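Long-range contacts in beta-mannosidase (Trichoderma harzianum, PDB 4CVU), which probably hydrolyses terminal beta-linked mannose residues from the non-reducing ends of glycans and oligosaccharides, as a family 2 glycoside hydrolase: residues 110-114 with 208-213; 129-135 with 463-467; 421-427 with 444-450. One frame throughout, in Å; residues are numbered along the deposited sequence.

Interaction 1 (110-114 with 208-213); sequences DGLDT and PVGPWQ
Asp113 O is met by two backbone groups of the facing loop, Gly210 N and Val209 CA. Gly210 N gives it a hydrogen bond of 2.8 Å, and Val209 CA a CA-H...O contact. Asp113 N returns a bond to Gly210 O at 2.9 Å. The two bonds make a single antiparallel bridge, a hydrogen-bonded pair. It joins two loops of the galactose-binding-like domain, next to strands 103-109 and 215-221 of one sheet. Beyond the bridge, Pro211 centres an inverse gamma turn. Further along, Gly111 O accepts a weak bond from Gln213 N. A water also spans the loops, accepting from Gly111 N and donating to Gln213 O.

Trp212 lies against Gly111 and Asp113. Its CG sits between the backbone N and the carbonyl carbon (chi1 86°). This brings CD1 to 3.3 Å from Gly111 C, while Asp113 CB meets the ring obliquely. Gln213 CG lies over the centre of the indole, 3.4 Å above its plane. Trp212 NE1 is hydrogen-bonded to Gln131 O. Asp113 CG lies anti to the backbone N (chi1 -176°), which sets the carboxylate beside Pro208 O. Lys193 NZ bonds both that O and OD1, the latter in a salt bridge. OD1 also takes the hydroxyl of Thr114 on its anti lone pair. A cis peptide joins Asp113 to Thr114. Leu112 crosses Pro211 at about a right angle, CD2 to CB 4.2 Å.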
loop_
_atom_site.group_PDB
_atom_site.type_symbol
_atom_site.label_atom_id
_atom_site.label_comp_id
_atom_site.label_asym_id
_atom_site.label_seq_id
_atom_site.Cartn_x
_atom_site.Cartn_y
_atom_site.Cartn_z
ATOM N N ASP A 110 -30.779 -19.544 4.633
ATOM C CA ASP A 110 -31.214 -18.266 5.190
ATOM C C ASP A 110 -30.839 -17.074 4.276
ATOM O O ASP A 110 -31.419 -15.971 4.409
ATOM C CB ASP A 110 -30.672 -18.058 6.602
ATOM C CG ASP A 110 -31.274 -19.017 7.608
ATOM O OD1 ASP A 110 -32.138 -19.857 7.257
ATOM O OD2 ASP A 110 -30.855 -18.958 8.761
ATOM N N GLY A 111 -29.925 -17.298 3.328
ATOM C CA GLY A 111 -29.646 -16.264 2.330
ATOM C C GLY A 111 -28.675 -16.690 1.246
ATOM O O GLY A 111 -27.580 -17.191 1.540
ATOM N N LEU A 112 -29.088 -16.510 -0.010
ATOM C CA LEU A 112 -28.245 -16.782 -1.149
ATOM C C LEU A 112 -28.251 -15.536 -2.027
ATOM O O LEU A 112 -29.294 -14.975 -2.303
ATOM C CB LEU A 112 -28.742 -17.987 -1.941
ATOM C CG LEU A 112 -28.837 -19.311 -1.178
ATOM C CD1 LEU A 112 -29.674 -20.260 -1.996
ATOM C CD2 LEU A 112 -27.455 -19.904 -0.871
ATOM N N ASP A 113 -27.065 -15.107 -2.452
ATOM C CA ASP A 113 -26.875 -13.809 -3.080
ATOM C C ASP A 113 -26.319 -14.021 -4.461
ATOM O O ASP A 113 -25.165 -14.463 -4.575
ATOM C CB ASP A 113 -25.875 -12.996 -2.230
ATOM C CG ASP A 113 -25.664 -11.586 -2.734
ATOM O OD1 ASP A 113 -26.405 -11.075 -3.604
ATOM O OD2 ASP A 113 -24.739 -10.940 -2.196
ATOM N N THR A 114 -27.105 -13.814 -5.529
ATOM C CA THR A 114 -28.573 -13.735 -5.541
ATOM C C THR A 114 -29.188 -14.836 -6.485
ATOM O O THR A 114 -29.728 -15.826 -6.011
ATOM C CB THR A 114 -29.047 -12.312 -5.958
ATOM O OG1 THR A 114 -28.769 -11.401 -4.902
ATOM C CG2 THR A 114 -30.539 -12.266 -6.236
ATOM N N PRO A 208 -21.023 -8.730 -5.328
ATOM C CA PRO A 208 -20.600 -10.039 -4.814
ATOM C C PRO A 208 -21.730 -11.056 -4.846
ATOM O O PRO A 208 -22.933 -10.684 -4.933
ATOM C CB PRO A 208 -20.172 -9.709 -3.395
ATOM C CG PRO A 208 -21.074 -8.571 -3.007
ATOM C CD PRO A 208 -21.076 -7.734 -4.257
ATOM N N VAL A 209 -21.344 -12.329 -4.845
ATOM C CA VAL A 209 -22.303 -13.439 -4.892
ATOM C C VAL A 209 -21.792 -14.548 -4.010
ATOM O O VAL A 209 -20.575 -14.683 -3.824
ATOM C CB VAL A 209 -22.563 -14.010 -6.297
ATOM C CG1 VAL A 209 -23.180 -12.941 -7.202
ATOM C CG2 VAL A 209 -21.293 -14.555 -6.933
ATOM N N GLY A 210 -22.731 -15.316 -3.470
ATOM C CA GLY A 210 -22.387 -16.463 -2.634
ATOM C C GLY A 210 -23.435 -16.747 -1.571
ATOM O O GLY A 210 -24.445 -16.017 -1.466
ATOM N N PRO A 211 -23.195 -17.795 -0.771
ATOM C CA PRO A 211 -24.057 -18.130 0.325
ATOM C C PRO A 211 -23.798 -17.124 1.436
ATOM O O PRO A 211 -22.961 -17.341 2.312
ATOM C CB PRO A 211 -23.609 -19.555 0.694
ATOM C CG PRO A 211 -22.172 -19.585 0.377
ATOM C CD PRO A 211 -22.009 -18.678 -0.816
ATOM N N TRP A 212 -24.504 -16.010 1.387
ATOM C CA TRP A 212 -24.198 -14.878 2.224
ATOM C C TRP A 212 -24.736 -14.942 3.635
ATOM O O TRP A 212 -24.394 -14.134 4.460
ATOM C CB TRP A 212 -24.656 -13.602 1.533
ATOM C CG TRP A 212 -26.024 -13.244 1.740
ATOM C CD1 TRP A 212 -27.112 -13.765 1.126
ATOM C CD2 TRP A 212 -26.504 -12.223 2.604
ATOM N NE1 TRP A 212 -28.245 -13.133 1.563
ATOM C CE2 TRP A 212 -27.887 -12.169 2.460
ATOM C CE3 TRP A 212 -25.891 -11.335 3.480
ATOM C CZ2 TRP A 212 -28.668 -11.302 3.185
ATOM C CZ3 TRP A 212 -26.670 -10.443 4.162
ATOM C CH2 TRP A 212 -28.042 -10.456 4.039
ATOM N N GLN A 213 -25.600 -15.899 3.897
ATOM C CA GLN A 213 -26.128 -16.123 5.228
ATOM C C GLN A 213 -26.111 -17.625 5.528
ATOM O O GLN A 213 -25.859 -18.428 4.669
ATOM C CB GLN A 213 -27.526 -15.566 5.370
ATOM C CG GLN A 213 -27.607 -14.060 5.420
ATOM C CD GLN A 213 -27.176 -13.467 6.745
ATOM O OE1 GLN A 213 -27.859 -13.576 7.743
ATOM N NE2 GLN A 213 -26.047 -12.798 6.744
HETATM O O HOH W 1 -27.920 -19.696 3.055
#

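Interaction 2 (129-135 with 463-467). With NA (sodium ion), chain B; MAN (alpha-D-mannopyranose), chain C; MAN (alpha-D-mannopyranose), chain E.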
loop_
_atom_site.group_PDB
_atom_site.type_symbol
_atom_site.label_atom_id
_atom_site.label_comp_id
_atom_site.label_asym_id
_atom_site.label_seq_id
_atom_site.Cartn_x
_atom_site.Cartn_y
_atom_site.Cartn_z
ATOM N N ASP A 129 -33.900 -16.475 -6.557
ATOM C CA ASP A 129 -33.622 -15.167 -7.153
ATOM C C ASP A 129 -33.954 -13.985 -6.247
ATOM O O ASP A 129 -34.496 -12.983 -6.694
ATOM C CB ASP A 129 -34.372 -15.039 -8.469
ATOM C CG ASP A 129 -35.885 -15.137 -8.295
ATOM O OD1 ASP A 129 -36.367 -15.507 -7.198
ATOM O OD2 ASP A 129 -36.576 -14.816 -9.277
ATOM N N ASN A 130 -33.627 -14.117 -4.968
ATOM C CA ASN A 130 -33.845 -13.035 -4.005
ATOM C C ASN A 130 -32.873 -13.137 -2.859
ATOM O O ASN A 130 -32.915 -14.074 -2.064
ATOM C CB ASN A 130 -35.295 -13.038 -3.477
ATOM C CG ASN A 130 -35.678 -11.721 -2.800
ATOM O OD1 ASN A 130 -34.899 -11.146 -2.026
ATOM N ND2 ASN A 130 -36.887 -11.252 -3.056
ATOM N N GLN A 131 -31.995 -12.151 -2.763
ATOM C CA GLN A 131 -31.047 -12.078 -1.668
ATOM C C GLN A 131 -31.732 -12.086 -0.306
ATOM O O GLN A 131 -31.181 -12.594 0.644
ATOM C CB GLN A 131 -30.218 -10.783 -1.791
ATOM C CG GLN A 131 -29.151 -10.630 -0.742
ATOM C CD GLN A 131 -28.240 -9.395 -0.909
ATOM O OE1 GLN A 131 -28.337 -8.595 -1.846
ATOM N NE2 GLN A 131 -27.391 -9.224 0.060
ATOM N N PHE A 132 -32.920 -11.480 -0.226
ATOM C CA PHE A 132 -33.590 -11.176 1.030
ATOM C C PHE A 132 -34.605 -12.252 1.499
ATOM O O PHE A 132 -35.412 -11.960 2.395
ATOM C CB PHE A 132 -34.330 -9.830 0.880
ATOM C CG PHE A 132 -33.490 -8.743 0.273
ATOM C CD1 PHE A 132 -32.225 -8.487 0.761
ATOM C CD2 PHE A 132 -33.984 -7.961 -0.754
ATOM C CE1 PHE A 132 -31.441 -7.483 0.189
ATOM C CE2 PHE A 132 -33.213 -6.950 -1.328
ATOM C CZ PHE A 132 -31.950 -6.696 -0.844
ATOM N N ARG A 133 -34.539 -13.468 0.925
ATOM C CA ARG A 133 -35.475 -14.569 1.243
ATOM C C ARG A 133 -34.794 -15.817 1.781
ATOM O O ARG A 133 -33.674 -16.146 1.397
ATOM C CB ARG A 133 -36.319 -14.967 0.019
ATOM C CG ARG A 133 -37.434 -13.990 -0.275
ATOM C CD ARG A 133 -38.207 -14.320 -1.518
ATOM N NE ARG A 133 -39.203 -15.391 -1.341
ATOM C CZ ARG A 133 -39.938 -15.891 -2.324
ATOM N NH1 ARG A 133 -39.801 -15.427 -3.563
ATOM N NH2 ARG A 133 -40.820 -16.861 -2.081
ATOM N N GLN A 134 -35.513 -16.503 2.678
ATOM C CA GLN A 134 -35.132 -17.820 3.142
ATOM C C GLN A 134 -35.705 -18.803 2.135
ATOM O O GLN A 134 -36.921 -18.770 1.842
ATOM C CB GLN A 134 -35.745 -18.087 4.510
ATOM C CG GLN A 134 -35.459 -19.454 5.115
ATOM C CD GLN A 134 -36.065 -19.579 6.504
ATOM O OE1 GLN A 134 -37.264 -19.341 6.683
ATOM N NE2 GLN A 134 -35.252 -19.979 7.488
ATOM N N TRP A 135 -34.842 -19.661 1.594
ATOM C CA TRP A 135 -35.275 -20.648 0.617
ATOM C C TRP A 135 -35.157 -22.034 1.226
ATOM O O TRP A 135 -34.213 -22.307 1.962
ATOM C CB TRP A 135 -34.417 -20.553 -0.658
ATOM C CG TRP A 135 -34.467 -19.207 -1.367
ATOM C CD1 TRP A 135 -33.505 -18.221 -1.332
ATOM C CD2 TRP A 135 -35.501 -18.714 -2.236
ATOM N NE1 TRP A 135 -33.886 -17.158 -2.114
ATOM C CE2 TRP A 135 -35.106 -17.433 -2.677
ATOM C CE3 TRP A 135 -36.712 -19.236 -2.703
ATOM C CZ2 TRP A 135 -35.892 -16.664 -3.537
ATOM C CZ3 TRP A 135 -37.479 -18.465 -3.562
ATOM C CH2 TRP A 135 -37.069 -17.198 -3.968
ATOM N N ASN A 463 -42.356 -12.108 -5.915
ATOM C CA ASN A 463 -41.023 -12.231 -5.319
ATOM C C ASN A 463 -40.870 -11.244 -4.152
ATOM O O ASN A 463 -40.489 -11.625 -3.068
ATOM C CB ASN A 463 -39.921 -11.993 -6.378
ATOM C CG ASN A 463 -38.561 -12.534 -5.957
ATOM O OD1 ASN A 463 -38.399 -13.075 -4.884
ATOM N ND2 ASN A 463 -37.572 -12.371 -6.815
ATOM N N VAL A 464 -41.248 -9.995 -4.383
ATOM C CA VAL A 464 -41.217 -8.970 -3.325
ATOM C C VAL A 464 -42.038 -9.411 -2.115
ATOM O O VAL A 464 -41.614 -9.275 -0.963
ATOM C CB VAL A 464 -41.730 -7.601 -3.851
ATOM C CG1 VAL A 464 -41.989 -6.658 -2.698
ATOM C CG2 VAL A 464 -40.709 -6.971 -4.796
ATOM N N VAL A 465 -43.241 -9.947 -2.368
ATOM C CA VAL A 465 -44.122 -10.383 -1.281
ATOM C C VAL A 465 -43.469 -11.503 -0.472
ATOM O O VAL A 465 -43.571 -11.524 0.748
ATOM C CB VAL A 465 -45.520 -10.810 -1.835
ATOM C CG1 VAL A 465 -46.282 -11.625 -0.815
ATOM C CG2 VAL A 465 -46.321 -9.573 -2.273
ATOM N N GLY A 466 -42.758 -12.410 -1.133
ATOM C CA GLY A 466 -41.987 -13.420 -0.390
ATOM C C GLY A 466 -41.021 -12.702 0.559
ATOM O O GLY A 466 -40.913 -13.040 1.736
ATOM N N GLU A 467 -40.391 -11.670 0.021
ATOM C CA GLU A 467 -39.384 -10.873 0.748
ATOM C C GLU A 467 -39.991 -10.075 1.874
ATOM O O GLU A 467 -39.523 -10.173 3.004
ATOM C CB GLU A 467 -38.626 -9.982 -0.244
ATOM C CG GLU A 467 -38.094 -8.670 0.270
ATOM C CD GLU A 467 -37.442 -7.884 -0.835
ATOM O OE1 GLU A 467 -37.320 -8.416 -1.953
ATOM O OE2 GLU A 467 -37.051 -6.721 -0.590
HETATM NA NA NA B . -39.158 -14.966 -9.535
HETATM C C1 MAN C . -37.584 -14.198 -15.407
HETATM C C2 MAN C . -37.753 -12.796 -14.829
HETATM C C3 MAN C . -36.771 -12.588 -13.672
HETATM C C4 MAN C . -36.911 -13.714 -12.641
HETATM C C5 MAN C . -36.723 -15.068 -13.337
HETATM C C6 MAN C . -36.905 -16.262 -12.400
HETATM O O2 MAN C . -39.074 -12.609 -14.354
HETATM O O3 MAN C . -37.035 -11.344 -13.082
HETATM O O4 MAN C . -35.973 -13.561 -11.608
HETATM O O5 MAN C . -37.662 -15.183 -14.390
HETATM O O6 MAN C . -36.442 -17.452 -13.003
HETATM C C1 MAN E . -45.827 -18.721 1.393
HETATM C C2 MAN E . -44.369 -19.146 1.340
HETATM C C3 MAN E . -43.504 -18.119 2.061
HETATM C C4 MAN E . -43.719 -16.728 1.486
HETATM C C5 MAN E . -45.215 -16.403 1.435
HETATM C C6 MAN E . -45.518 -15.117 0.679
HETATM O O2 MAN E . -43.973 -19.215 -0.003
HETATM O O3 MAN E . -42.163 -18.501 1.972
HETATM O O4 MAN E . -43.080 -15.788 2.343
HETATM O O5 MAN E . -45.972 -17.439 0.815
HETATM O O6 MAN E . -46.895 -14.778 0.846
HETATM O O HOH W 2 -40.486 -15.720 1.375
HETATM O O HOH W 3 -38.314 -16.935 -9.247
#
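A type I beta turn of the galactose-binding-like domain, Asn130 to Arg133, docks on helix 458-475, probably part of the family's (beta/alpha)8 barrel. An Asx turn shapes it: Asn130 OD1 accepts from Phe132 N at 2.7 Å. The amide of Asn130 gives both hydrogens of ND2 to the helix. One goes to Asn463 OD1 (3.0 Å, 167°), the other to Glu467 OE1 on its anti side. Asn463 OD1 also accepts from Arg133 NH1 at 3.0 Å. The two donors come from opposite faces of the amide plane. Asn463 ND2 completes the grip with a bond to Asp129 O.

Arg133 bends at chi3 (79°), which lays its guanidinium flat on the helix. Gly466 CA is against one face and Trp135 CH2 against the other. Arg133 NE reaches Gly466 O through a water that also bonds O4 of a mannose. Asp129 OD2 binds a sodium ion at 2.6 Å and accepts from O4 of a second mannose. Glycan sugars thus flank the contact.

Phe132 lies beside Glu467, CD2 to OE2 3.3 Å. That carboxylate is also held by Arg192 and Tyr427. On the side of the helix away from the turn, Val464 touches Leu521 and Val465 touches Thr520 of helix 506-528.

Interaction 3 (421-427 with 444-450)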
loop_
_atom_site.group_PDB
_atom_site.type_symbol
_atom_site.label_atom_id
_atom_site.label_comp_id
_atom_site.label_asym_id
_atom_site.label_seq_id
_atom_site.Cartn_x
_atom_site.Cartn_y
_atom_site.Cartn_z
ATOM N N VAL A 421 -31.994 2.823 9.404
ATOM C CA VAL A 421 -31.389 1.757 8.635
ATOM C C VAL A 421 -31.801 1.958 7.168
ATOM O O VAL A 421 -32.849 1.509 6.718
ATOM C CB VAL A 421 -31.764 0.353 9.155
ATOM C CG1 VAL A 421 -30.957 -0.718 8.436
ATOM C CG2 VAL A 421 -31.518 0.255 10.629
ATOM N N TRP A 422 -30.915 2.639 6.452
ATOM C CA TRP A 422 -31.114 3.151 5.122
ATOM C C TRP A 422 -31.348 2.066 4.075
ATOM O O TRP A 422 -30.683 1.042 4.091
ATOM C CB TRP A 422 -29.855 3.970 4.754
ATOM C CG TRP A 422 -29.832 4.448 3.322
ATOM C CD1 TRP A 422 -30.449 5.574 2.836
ATOM C CD2 TRP A 422 -29.186 3.831 2.215
ATOM N NE1 TRP A 422 -30.192 5.705 1.490
ATOM C CE2 TRP A 422 -29.433 4.638 1.083
ATOM C CE3 TRP A 422 -28.439 2.652 2.055
ATOM C CZ2 TRP A 422 -28.957 4.308 -0.195
ATOM C CZ3 TRP A 422 -27.953 2.333 0.801
ATOM C CH2 TRP A 422 -28.221 3.149 -0.313
ATOM N N SER A 423 -32.283 2.298 3.156
ATOM C CA SER A 423 -32.461 1.391 1.995
ATOM C C SER A 423 -31.785 2.020 0.777
ATOM O O SER A 423 -31.955 3.217 0.554
ATOM C CB SER A 423 -33.958 1.118 1.726
ATOM O OG SER A 423 -34.698 2.343 1.517
ATOM N N SER A 424 -31.039 1.258 -0.033
ATOM C CA SER A 424 -30.860 -0.175 0.061
ATOM C C SER A 424 -29.414 -0.566 0.011
ATOM O O SER A 424 -28.719 -0.358 -1.000
ATOM C CB SER A 424 -31.619 -0.939 -1.045
ATOM O OG SER A 424 -31.192 -2.321 -1.157
ATOM N N GLY A 425 -28.984 -0.867 1.228
ATOM C CA GLY A 425 -28.254 -2.063 1.637
ATOM C C GLY A 425 -29.262 -3.188 1.849
ATOM O O GLY A 425 -29.793 -3.751 0.868
ATOM N N THR A 426 -29.527 -3.533 3.099
ATOM C CA THR A 426 -30.249 -4.761 3.341
ATOM C C THR A 426 -31.067 -4.844 4.612
ATOM O O THR A 426 -30.910 -3.993 5.486
ATOM C CB THR A 426 -29.224 -5.909 3.353
ATOM O OG1 THR A 426 -29.894 -7.155 3.099
ATOM C CG2 THR A 426 -28.512 -5.987 4.642
ATOM N N TYR A 427 -31.880 -5.915 4.735
ATOM C CA TYR A 427 -32.536 -6.266 6.005
ATOM C C TYR A 427 -31.492 -6.826 6.944
ATOM O O TYR A 427 -30.840 -7.807 6.624
ATOM C CB TYR A 427 -33.716 -7.279 5.835
ATOM C CG TYR A 427 -34.713 -6.863 4.788
ATOM C CD1 TYR A 427 -35.717 -5.952 5.079
ATOM C CD2 TYR A 427 -34.600 -7.322 3.480
ATOM C CE1 TYR A 427 -36.612 -5.541 4.104
ATOM C CE2 TYR A 427 -35.494 -6.930 2.503
ATOM C CZ TYR A 427 -36.478 -6.019 2.814
ATOM O OH TYR A 427 -37.328 -5.615 1.808
ATOM N N TRP A 444 -35.198 2.724 12.864
ATOM C CA TRP A 444 -36.143 3.010 11.839
ATOM C C TRP A 444 -35.728 2.196 10.633
ATOM O O TRP A 444 -34.754 2.509 10.049
ATOM C CB TRP A 444 -36.108 4.499 11.569
ATOM C CG TRP A 444 -36.459 5.014 10.219
ATOM C CD1 TRP A 444 -36.604 4.336 9.047
ATOM C CD2 TRP A 444 -36.761 6.364 9.918
ATOM N NE1 TRP A 444 -36.933 5.182 8.048
ATOM C CE2 TRP A 444 -37.040 6.439 8.548
ATOM C CE3 TRP A 444 -36.758 7.526 10.663
ATOM C CZ2 TRP A 444 -37.363 7.634 7.913
ATOM C CZ3 TRP A 444 -37.098 8.713 10.032
ATOM C CH2 TRP A 444 -37.367 8.760 8.683
ATOM N N SER A 445 -36.539 1.247 10.206
ATOM C CA SER A 445 -36.184 0.305 9.200
ATOM C C SER A 445 -36.915 0.470 7.891
ATOM O O SER A 445 -37.961 1.101 7.846
ATOM C CB SER A 445 -36.311 -1.125 9.718
ATOM O OG SER A 445 -35.662 -1.200 10.940
ATOM N N GLU A 446 -36.320 -0.067 6.832
ATOM C CA GLU A 446 -36.831 0.185 5.482
ATOM C C GLU A 446 -36.794 -1.069 4.628
ATOM O O GLU A 446 -35.994 -1.975 4.863
ATOM C CB GLU A 446 -36.049 1.339 4.820
ATOM C CG GLU A 446 -36.212 2.654 5.592
ATOM C CD GLU A 446 -35.761 3.935 4.869
ATOM O OE1 GLU A 446 -35.105 3.915 3.819
ATOM O OE2 GLU A 446 -36.068 5.009 5.401
ATOM N N PHE A 447 -37.684 -1.122 3.643
ATOM C CA PHE A 447 -37.669 -2.175 2.639
ATOM C C PHE A 447 -36.653 -1.845 1.531
ATOM O O PHE A 447 -36.421 -0.671 1.233
ATOM C CB PHE A 447 -39.069 -2.366 2.033
ATOM C CG PHE A 447 -40.153 -2.733 3.035
ATOM C CD1 PHE A 447 -39.875 -3.428 4.199
ATOM C CD2 PHE A 447 -41.478 -2.403 2.766
ATOM C CE1 PHE A 447 -40.879 -3.766 5.079
ATOM C CE2 PHE A 447 -42.495 -2.744 3.646
ATOM C CZ PHE A 447 -42.191 -3.423 4.815
ATOM N N GLN A 448 -36.068 -2.867 0.879
ATOM C CA GLN A 448 -34.912 -2.613 -0.001
ATOM C C GLN A 448 -35.263 -2.023 -1.369
ATOM O O GLN A 448 -35.141 -2.658 -2.396
ATOM C CB GLN A 448 -34.027 -3.869 -0.091
ATOM C CG GLN A 448 -33.641 -4.429 1.269
ATOM C CD GLN A 448 -33.032 -3.390 2.186
ATOM O OE1 GLN A 448 -32.215 -2.592 1.764
ATOM N NE2 GLN A 448 -33.402 -3.415 3.453
ATOM N N PHE A 449 -35.730 -0.784 -1.374
ATOM C CA PHE A 449 -36.051 -0.106 -2.600
ATOM C C PHE A 449 -35.559 1.354 -2.500
ATOM O O PHE A 449 -35.846 2.034 -1.516
ATOM C CB PHE A 449 -37.564 -0.124 -2.836
ATOM C CG PHE A 449 -38.147 -1.503 -2.931
ATOM C CD1 PHE A 449 -38.237 -2.155 -4.166
ATOM C CD2 PHE A 449 -38.628 -2.147 -1.794
ATOM C CE1 PHE A 449 -38.810 -3.433 -4.248
ATOM C CE2 PHE A 449 -39.169 -3.410 -1.870
ATOM C CZ PHE A 449 -39.259 -4.060 -3.111
ATOM N N SER A 450 -34.825 1.833 -3.514
ATOM C CA SER A 450 -34.020 3.033 -3.308
ATOM C C SER A 450 -33.581 3.831 -4.560
ATOM O O SER A 450 -32.869 3.321 -5.418
ATOM C CB SER A 450 -32.804 2.632 -2.438
ATOM O OG SER A 450 -31.991 3.745 -2.123
HETATM O O HOH W 4 -31.708 -1.461 5.095
#
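Ser423 OG donates to Glu446 OE1 at 2.8 Å, met on the anti side of the carboxylate. Ser423 N adds a weak bond to the same oxygen. The serine hydroxyl sits between its backbone N and carbonyl carbon (chi1 57°), which turns it to Glu446. Ser450 OG donates to Ser423 O at 2.7 Å, so Ser423 is held through its N, OG and O.

Gln448 and Tyr427 run past each other in opposite directions. Gln448 CG packs over the ring face in a CH-pi contact, 3.8 Å from the centroid. The bend at chi2 (-52°) brings NE2 above the ring centre too, with the amide nearly perpendicular to the ring. Gln448 N donates to Tyr427 OH at 3.2 Å. A water accepts from Gln448 NE2 and donates to Trp422 O and Thr426 O, so it joins the two segments.

Further out, Glu446 OE2 takes Trp444 NE1 and a salt bridge from Arg420. Tyr427 OH bonds Glu467. Ser450 OG is also bonded to Asn488.

Val421 N bonds Trp444 O, at the ends of parallel strands 418-421 and 442-446 of the probable barrel, which helix 430-439 connects in a beta-alpha-beta crossover. Strand 481-485 pairs with 442-446, and helix 458-475 packs on Tyr427 and Phe447.

How the interactions relate
From the N terminus, interaction 1 opens at 110-114 and closes at 208-213, within the galactose-binding-like domain. Interaction 2 opens inside that loop, at 129-135, and closes far along the chain at 463-467, so the two cross. Interaction 3 lies within the long loop of interaction 2 and closes a short one round helix 430-439. Interaction 1 ends before it begins. All three meet around the 129-135 turn. This loop touches interaction 1, where Gln134 is hydrogen-bonded to Asp110. Phe132 packs on Thr426, Tyr427 and Gln448. Together they tie the N-terminal domain to helix 458-475 and the ends of parallel strands 418-421 and 442-446.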